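Local coordinates for proline dehydrogenase (Deinococcus radiodurans, PDB 4H6Q), which oxidises L-proline to (S)-1-pyrroline-5-carboxylate with FAD as cofactor and a quinone as electron acceptor, the first step in converting proline to glutamate, at residues G112-L117 against L148-T153; N119-I124 against G156-E161; D239-V244 against A271-R276. All blocks are in the same frame, centred on the assembly; numbering follows the deposited sequence. Where two conformers were deposited one is given.

Contact 1 of 3, residues G112-L117 against L148-T153; sequences GEDLGL and LEQFRT
Gln-150 reaches from helix 144-158 to the start of helix 115-129 and sets its amide nitrogen beside Leu-117 and Asp-114, a worked example of how neighbouring outer helices of a (beta/alpha)8 barrel meet near a helix start. Its CG lies anti to the carbonyl carbon (chi1 -66°) and the chain beyond is extended, which carries the amide straight out to the other helix. There Gln-150 NE2 lies 3.9 Å from Leu-117 CB and 3.1 Å from Asp-114 OD2, with the amide and carboxylate planes 74° apart. The other end of the amide, OE1, accepts from Gln-106 NE2, so the group is held from outside the pair of helices as well. Leu-117 supplies the apolar share: Leu-117 CD1 comes within 4.4 Å of Thr-153 CG2, one turn further along the partner helix. The side chain of Gln-150 is about 10 Å from that of the substrate-binding Lys-100 at their nearest atoms. Asp-114 is the N-cap of helix 115-129. Its OD1 accepts from Gly-107 N, while Asp-114 OD2 takes the capping bond from Leu-117 N at 3.1 Å through its anti lone pair, the N-H...O angle being 150°.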
# COMPACT_ATOMS: atom_id res chain seq x y z
N GLY A 112 -23.02 -13.99 9.59
CA GLY A 112 -22.10 -15.09 9.85
C GLY A 112 -20.73 -15.08 9.15
O GLY A 112 -19.97 -16.07 9.22
N GLU A 113 -20.40 -13.99 8.46
CA GLU A 113 -19.11 -13.88 7.77
C GLU A 113 -18.50 -12.57 8.11
O GLU A 113 -19.22 -11.61 8.37
CB GLU A 113 -19.32 -13.92 6.27
CG GLU A 113 -19.89 -15.19 5.75
CD GLU A 113 -20.02 -15.11 4.24
OE1 GLU A 113 -21.00 -14.47 3.78
OE2 GLU A 113 -19.13 -15.63 3.54
N ASP A 114 -17.17 -12.49 8.08
CA ASP A 114 -16.51 -11.21 8.32
C ASP A 114 -16.80 -10.23 7.20
O ASP A 114 -16.59 -10.53 6.01
CB ASP A 114 -15.01 -11.44 8.43
CG ASP A 114 -14.25 -10.19 8.81
OD1 ASP A 114 -14.00 -10.00 10.03
OD2 ASP A 114 -13.96 -9.37 7.91
N LEU A 115 -17.30 -9.05 7.56
CA LEU A 115 -17.70 -8.05 6.56
C LEU A 115 -16.53 -7.51 5.73
O LEU A 115 -16.67 -7.23 4.53
CB LEU A 115 -18.36 -6.86 7.28
CG LEU A 115 -18.96 -5.74 6.42
CD1 LEU A 115 -19.94 -6.28 5.37
CD2 LEU A 115 -19.58 -4.64 7.28
N GLY A 116 -15.34 -7.39 6.34
CA GLY A 116 -14.14 -7.06 5.60
C GLY A 116 -13.83 -8.08 4.51
O GLY A 116 -13.48 -7.70 3.38
N LEU A 117 -13.95 -9.36 4.85
CA LEU A 117 -13.71 -10.41 3.87
C LEU A 117 -14.76 -10.36 2.75
O LEU A 117 -14.42 -10.45 1.56
CB LEU A 117 -13.72 -11.78 4.54
CG LEU A 117 -13.41 -12.99 3.64
CD1 LEU A 117 -11.97 -12.91 3.19
CD2 LEU A 117 -13.61 -14.30 4.39
N LEU A 148 -3.47 -11.64 7.66
CA LEU A 148 -2.74 -12.73 6.99
C LEU A 148 -3.60 -13.98 6.73
O LEU A 148 -3.44 -14.65 5.69
CB LEU A 148 -1.45 -13.10 7.76
CG LEU A 148 -0.40 -11.99 7.78
CD1 LEU A 148 0.85 -12.47 8.53
CD2 LEU A 148 -0.02 -11.42 6.40
N GLU A 149 -4.54 -14.28 7.64
CA GLU A 149 -5.51 -15.33 7.42
C GLU A 149 -6.41 -15.01 6.22
O GLU A 149 -6.64 -15.84 5.32
CB GLU A 149 -6.37 -15.54 8.65
N GLN A 150 -6.93 -13.78 6.19
CA GLN A 150 -7.81 -13.36 5.10
C GLN A 150 -7.04 -13.29 3.78
O GLN A 150 -7.57 -13.69 2.72
CB GLN A 150 -8.49 -12.06 5.44
CG GLN A 150 -9.47 -12.17 6.61
CD GLN A 150 -10.11 -10.86 7.03
OE1 GLN A 150 -9.54 -9.79 6.90
NE2 GLN A 150 -11.34 -10.96 7.53
N PHE A 151 -5.79 -12.82 3.82
CA PHE A 151 -4.93 -12.85 2.63
C PHE A 151 -4.80 -14.26 2.05
O PHE A 151 -5.01 -14.47 0.84
CB PHE A 151 -3.56 -12.26 2.93
CG PHE A 151 -2.62 -12.35 1.78
CD1 PHE A 151 -2.87 -11.64 0.59
CD2 PHE A 151 -1.47 -13.12 1.88
CE1 PHE A 151 -2.00 -11.75 -0.49
CE2 PHE A 151 -0.59 -13.22 0.78
CZ PHE A 151 -0.84 -12.51 -0.40
N ARG A 152 -4.51 -15.24 2.90
CA ARG A 152 -4.37 -16.62 2.41
C ARG A 152 -5.69 -17.10 1.80
O ARG A 152 -5.69 -17.70 0.71
CB ARG A 152 -3.92 -17.52 3.57
CG ARG A 152 -3.87 -18.99 3.22
CD ARG A 152 -3.25 -19.84 4.35
NE ARG A 152 -1.82 -19.60 4.49
CZ ARG A 152 -0.87 -20.19 3.76
NH1 ARG A 152 -1.19 -21.08 2.81
NH2 ARG A 152 0.43 -19.91 3.98
N THR A 153 -6.82 -16.83 2.47
CA THR A 153 -8.12 -17.18 1.89
C THR A 153 -8.32 -16.54 0.49
O THR A 153 -8.75 -17.20 -0.47
CB THR A 153 -9.25 -16.75 2.83
OG1 THR A 153 -9.11 -17.48 4.05
CG2 THR A 153 -10.64 -16.99 2.22

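Contact 2 of 3, residues N119-I124 against G156-E161; sequences NARRII and GEFGAE
Arg-121 and Glu-157 face each other as a two-pronged salt bridge between helix 115-129 and the last turn of helix 144-158. The guanidinium presents its side, NE and NH2 together, and each nitrogen has its own oxygen: Arg-121 NE donates to Glu-157 OE1 at 2.8 Å and Arg-121 NH2 to Glu-157 OE2 at 2.9 Å. Both oxygens use their syn lone pairs, and the two flat groups are only 23° from coplanar, so the pairing fixes the rotation of both. An arginine extended from CG to NE spans the gap between the helices. On its far side Arg-121 NH1 has a long, weak ion pair with Glu-113.

Apolar contact centres on the Phe-158 ring. Ile-124 lays its CG2 methyl over one face, offset toward the rim on the CG side, where Ile-124 CG2 is 3.5 Å from Phe-158 CG; measured to the ring centroid this CH-pi contact is 3.9 Å. The methyl gets there because CG2, not CG1, stands anti to the backbone N of Ile-124. These helices flank strand 133-136 in the (beta/alpha)8 barrel, and Ile-124 also packs against Ile-134 of that strand and Leu-154 of helix 144-158. The aliphatic part of Arg-121 borders the other end of the ring, Arg-121 CG lying 4.0 Å from Phe-158 CE2.

Two backbone carbonyls also take part. Arg-121 O lies 3.5 Å from Phe-158 CZ, approaching obliquely, while Phe-158 O accepts a hydrogen bond from Lys-128 NZ further along helix 115-129. Directly after Phe-158 the chain leaves the helix at Gly-159, with positive phi.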
# COMPACT_ATOMS: atom_id res chain seq x y z
N ASN A 119 -16.51 -7.76 1.69
CA ASN A 119 -16.29 -6.59 0.84
C ASN A 119 -15.01 -6.73 0.05
O ASN A 119 -14.97 -6.31 -1.12
CB ASN A 119 -16.27 -5.31 1.69
CG ASN A 119 -17.69 -4.84 2.02
OD1 ASN A 119 -18.61 -4.96 1.20
ND2 ASN A 119 -17.89 -4.31 3.25
N ALA A 120 -13.95 -7.29 0.65
CA ALA A 120 -12.70 -7.48 -0.11
C ALA A 120 -12.91 -8.41 -1.31
O ALA A 120 -12.34 -8.18 -2.39
CB ALA A 120 -11.58 -8.01 0.78
N ARG A 121 -13.73 -9.43 -1.15
CA ARG A 121 -14.05 -10.30 -2.28
C ARG A 121 -14.64 -9.52 -3.44
O ARG A 121 -14.28 -9.74 -4.62
CB ARG A 121 -15.03 -11.40 -1.86
CG ARG A 121 -14.38 -12.53 -1.08
CD ARG A 121 -15.45 -13.46 -0.54
NE ARG A 121 -14.82 -14.63 0.06
CZ ARG A 121 -15.30 -15.29 1.10
NH1 ARG A 121 -16.40 -14.86 1.69
NH2 ARG A 121 -14.66 -16.34 1.57
N ARG A 122 -15.56 -8.60 -3.16
CA ARG A 122 -16.22 -7.81 -4.22
C ARG A 122 -15.22 -6.88 -4.90
O ARG A 122 -15.24 -6.72 -6.14
CB ARG A 122 -17.38 -6.98 -3.64
CG ARG A 122 -18.43 -7.80 -2.93
CD ARG A 122 -19.62 -6.94 -2.56
NE ARG A 122 -19.37 -5.78 -1.72
CZ ARG A 122 -19.56 -4.51 -2.11
NH1 ARG A 122 -19.94 -4.21 -3.34
NH2 ARG A 122 -19.40 -3.55 -1.27
N ILE A 123 -14.36 -6.25 -4.10
CA ILE A 123 -13.34 -5.36 -4.64
C ILE A 123 -12.35 -6.13 -5.53
O ILE A 123 -12.03 -5.70 -6.67
CB ILE A 123 -12.62 -4.63 -3.49
CG1 ILE A 123 -13.62 -3.66 -2.79
CG2 ILE A 123 -11.33 -3.93 -3.95
CD1 ILE A 123 -13.10 -3.16 -1.42
N ILE A 124 -11.84 -7.26 -5.03
CA ILE A 124 -10.84 -8.00 -5.78
C ILE A 124 -11.46 -8.61 -7.05
O ILE A 124 -10.82 -8.60 -8.12
CB ILE A 124 -10.18 -9.10 -4.92
CG1 ILE A 124 -9.49 -8.49 -3.71
CG2 ILE A 124 -9.20 -9.95 -5.80
CD1 ILE A 124 -9.21 -9.52 -2.62
N GLY A 156 -6.33 -17.96 -2.37
CA GLY A 156 -6.98 -19.18 -2.80
C GLY A 156 -8.15 -18.95 -3.75
O GLY A 156 -8.36 -19.72 -4.70
N GLU A 157 -8.91 -17.88 -3.49
CA GLU A 157 -10.07 -17.55 -4.32
C GLU A 157 -9.81 -16.82 -5.64
O GLU A 157 -10.49 -17.08 -6.64
CB GLU A 157 -11.11 -16.80 -3.48
CG GLU A 157 -11.62 -17.63 -2.35
CD GLU A 157 -12.50 -16.89 -1.40
OE1 GLU A 157 -12.80 -15.68 -1.61
OE2 GLU A 157 -12.91 -17.54 -0.41
N PHE A 158 -8.79 -15.97 -5.66
CA PHE A 158 -8.56 -15.06 -6.78
C PHE A 158 -7.21 -15.18 -7.44
O PHE A 158 -7.07 -14.71 -8.56
CB PHE A 158 -8.74 -13.58 -6.29
CG PHE A 158 -10.15 -13.30 -5.83
CD1 PHE A 158 -11.18 -13.15 -6.77
CD2 PHE A 158 -10.44 -13.25 -4.48
CE1 PHE A 158 -12.50 -12.93 -6.36
CE2 PHE A 158 -11.75 -13.03 -4.06
CZ PHE A 158 -12.79 -12.89 -4.98
N GLY A 159 -6.22 -15.80 -6.76
CA GLY A 159 -4.91 -16.00 -7.34
C GLY A 159 -3.89 -14.97 -6.86
O GLY A 159 -4.22 -13.77 -6.68
N ALA A 160 -2.65 -15.42 -6.69
CA ALA A 160 -1.54 -14.54 -6.27
C ALA A 160 -1.23 -13.42 -7.25
O ALA A 160 -0.58 -12.46 -6.90
CB ALA A 160 -0.27 -15.38 -5.99
N GLU A 161 -1.70 -13.55 -8.48
CA GLU A 161 -1.56 -12.47 -9.45
C GLU A 161 -2.50 -11.28 -9.21
O GLU A 161 -2.32 -10.21 -9.82
CB GLU A 161 -1.88 -13.03 -10.85
CG GLU A 161 -1.14 -14.33 -11.23
CD GLU A 161 -1.89 -15.66 -10.83
OE1 GLU A 161 -2.87 -15.67 -10.03
OE2 GLU A 161 -1.49 -16.72 -11.37

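Contact 3 of 3, residues D239-V244 against A271-R276; sequences DVKRFV and AAEGYR
Lys-241 stretches from helix 234-246 across the hydroxyl end of Tyr-275 to the carboxylate of Glu-273. Modelled in two conformers, it is followed here in one of them. Lys-241 CB lies 3.8 Å from Tyr-275 OH. With CG anti to the carbonyl carbon (chi1 -63°) and every later torsion extended, the chain then runs across the tyrosine at about a right angle. Lys-241 CG and CD each come within 3.7 Å of Tyr-275 OH and also touch CZ, and Lys-241 CE moves on to Tyr-275 CE2, at 4.0 Å, and toward the glutamate. At the tip, in this conformer, Lys-241 NZ donates to Glu-273 OE1 at 2.7 Å, using the syn lone pair of that oxygen. The second carboxylate oxygen, OE2, is taken up by Gln-269 NE2, which links the carboxylate to helix 264-272.

A water joins the same two segments. It donates to Lys-241 O at 2.8 Å and lies 2.6 Å from Tyr-275 OH, in the plane of the ring at its edge. A phenylalanine in place of Tyr-275 would probably cost this water its tyrosine partner and break the polar link to the backbone of helix 234-246.

Both acidic and aromatic partners flank Gly-274, where positive phi and two bonds back into the last turn make the Schellman motif ending helix 264-272, at the turn that leads into strand 277-283 of the (beta/alpha)8 barrel.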
# COMPACT_ATOMS: atom_id res chain seq x y z
N ASP A 239 21.34 -0.40 -1.58
CA ASP A 239 21.73 -1.77 -1.22
C ASP A 239 20.84 -2.79 -1.96
O ASP A 239 21.32 -3.86 -2.33
CB ASP A 239 21.63 -1.99 0.30
CG ASP A 239 22.39 -3.20 0.75
OD1 ASP A 239 23.41 -3.56 0.13
OD2 ASP A 239 21.98 -3.77 1.78
N VAL A 240 19.56 -2.47 -2.17
CA VAL A 240 18.70 -3.35 -2.98
C VAL A 240 19.20 -3.43 -4.43
O VAL A 240 19.25 -4.51 -5.00
CB VAL A 240 17.21 -2.96 -2.89
CG1 VAL A 240 16.36 -3.76 -3.91
CG2 VAL A 240 16.71 -3.18 -1.44
N LYS A 241 19.59 -2.29 -5.01
CA LYS A 241 20.14 -2.29 -6.37
C LYS A 241 21.35 -3.21 -6.42
O LYS A 241 21.53 -4.00 -7.37
CB LYS A 241 20.58 -0.90 -6.83
CG LYS A 241 19.48 0.13 -6.94
CD LYS A 241 20.02 1.36 -7.63
CE LYS A 241 19.05 2.48 -7.52
NZ LYS A 241 19.47 3.77 -8.14
N ARG A 242 22.21 -3.12 -5.41
CA ARG A 242 23.40 -3.94 -5.34
C ARG A 242 23.03 -5.43 -5.23
O ARG A 242 23.60 -6.26 -5.96
CB ARG A 242 24.13 -3.50 -4.07
CG ARG A 242 25.42 -4.23 -3.77
CD ARG A 242 25.26 -5.61 -3.10
NE ARG A 242 24.46 -5.55 -1.86
CZ ARG A 242 24.07 -6.62 -1.18
NH1 ARG A 242 24.39 -7.82 -1.63
NH2 ARG A 242 23.33 -6.49 -0.08
N PHE A 243 22.09 -5.77 -4.36
CA PHE A 243 21.67 -7.16 -4.15
C PHE A 243 21.12 -7.75 -5.44
O PHE A 243 21.49 -8.88 -5.83
CB PHE A 243 20.63 -7.20 -3.06
CG PHE A 243 20.14 -8.59 -2.74
CD1 PHE A 243 20.73 -9.34 -1.72
CD2 PHE A 243 19.08 -9.15 -3.47
CE1 PHE A 243 20.29 -10.62 -1.40
CE2 PHE A 243 18.61 -10.44 -3.14
CZ PHE A 243 19.23 -11.18 -2.10
N VAL A 244 20.26 -7.00 -6.11
CA VAL A 244 19.67 -7.49 -7.36
C VAL A 244 20.73 -7.76 -8.42
O VAL A 244 20.70 -8.79 -9.12
CB VAL A 244 18.61 -6.46 -7.84
CG1 VAL A 244 18.23 -6.58 -9.28
CG2 VAL A 244 17.35 -6.56 -6.92
N ALA A 271 13.21 5.32 -12.47
CA ALA A 271 12.53 4.97 -13.72
C ALA A 271 13.46 5.18 -14.91
O ALA A 271 13.51 4.37 -15.86
CB ALA A 271 11.29 5.84 -13.88
N ALA A 272 14.27 6.23 -14.87
CA ALA A 272 15.21 6.49 -15.96
C ALA A 272 16.30 5.42 -16.03
O ALA A 272 16.86 5.18 -17.07
CB ALA A 272 15.83 7.90 -15.83
N GLU A 273 16.63 4.80 -14.92
CA GLU A 273 17.61 3.72 -14.86
C GLU A 273 16.98 2.38 -15.26
O GLU A 273 17.70 1.38 -15.36
CB GLU A 273 18.18 3.61 -13.42
CG GLU A 273 19.05 4.78 -13.09
CD GLU A 273 19.56 4.78 -11.66
OE1 GLU A 273 19.12 3.94 -10.86
OE2 GLU A 273 20.43 5.63 -11.32
N GLY A 274 15.67 2.34 -15.52
CA GLY A 274 15.04 1.09 -15.96
C GLY A 274 14.48 0.26 -14.82
O GLY A 274 14.04 -0.86 -15.08
N TYR A 275 14.47 0.77 -13.58
CA TYR A 275 13.73 0.07 -12.51
C TYR A 275 12.25 0.36 -12.60
O TYR A 275 11.83 1.44 -13.06
CB TYR A 275 14.26 0.50 -11.13
CG TYR A 275 15.72 0.12 -10.93
CD1 TYR A 275 16.08 -1.21 -10.60
CD2 TYR A 275 16.72 1.04 -11.14
CE1 TYR A 275 17.39 -1.55 -10.43
CE2 TYR A 275 18.06 0.70 -10.99
CZ TYR A 275 18.40 -0.58 -10.64
OH TYR A 275 19.75 -0.90 -10.50
N ARG A 276 11.44 -0.57 -12.16
CA ARG A 276 10.02 -0.29 -11.98
C ARG A 276 9.83 0.57 -10.74
O ARG A 276 10.40 0.26 -9.68
CB ARG A 276 9.25 -1.59 -11.78
CG ARG A 276 9.18 -2.45 -13.05
CD ARG A 276 8.45 -3.78 -12.79
NE ARG A 276 8.26 -4.47 -14.08
CZ ARG A 276 7.43 -5.49 -14.25
NH1 ARG A 276 6.76 -5.94 -13.19
NH2 ARG A 276 7.29 -6.06 -15.45
O HOH W 1 20.35 -3.38 -9.79

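In the fold
Contacts 1 and 2 join the same pair of helices, 115-129 and 144-158, at successive levels with centres about 10 Å apart; Thr-153 of the first packs on Arg-121 of the second. Both are partly buried. Contact 1, nearer the active site, relies on amide and N-cap groups tied to residues just before the small 109-114 hairpin, whereas contact 2, away from the annotated sites, combines a charged pair with a ring against a methyl. Contact 3 sets helix 234-246 against the turn that follows helix 264-272, its centre about 35 Å from that of contact 1 and on the opposite side of the chain's centre. There, at the surface, a lysine modelled in two conformers and a water do the bridging.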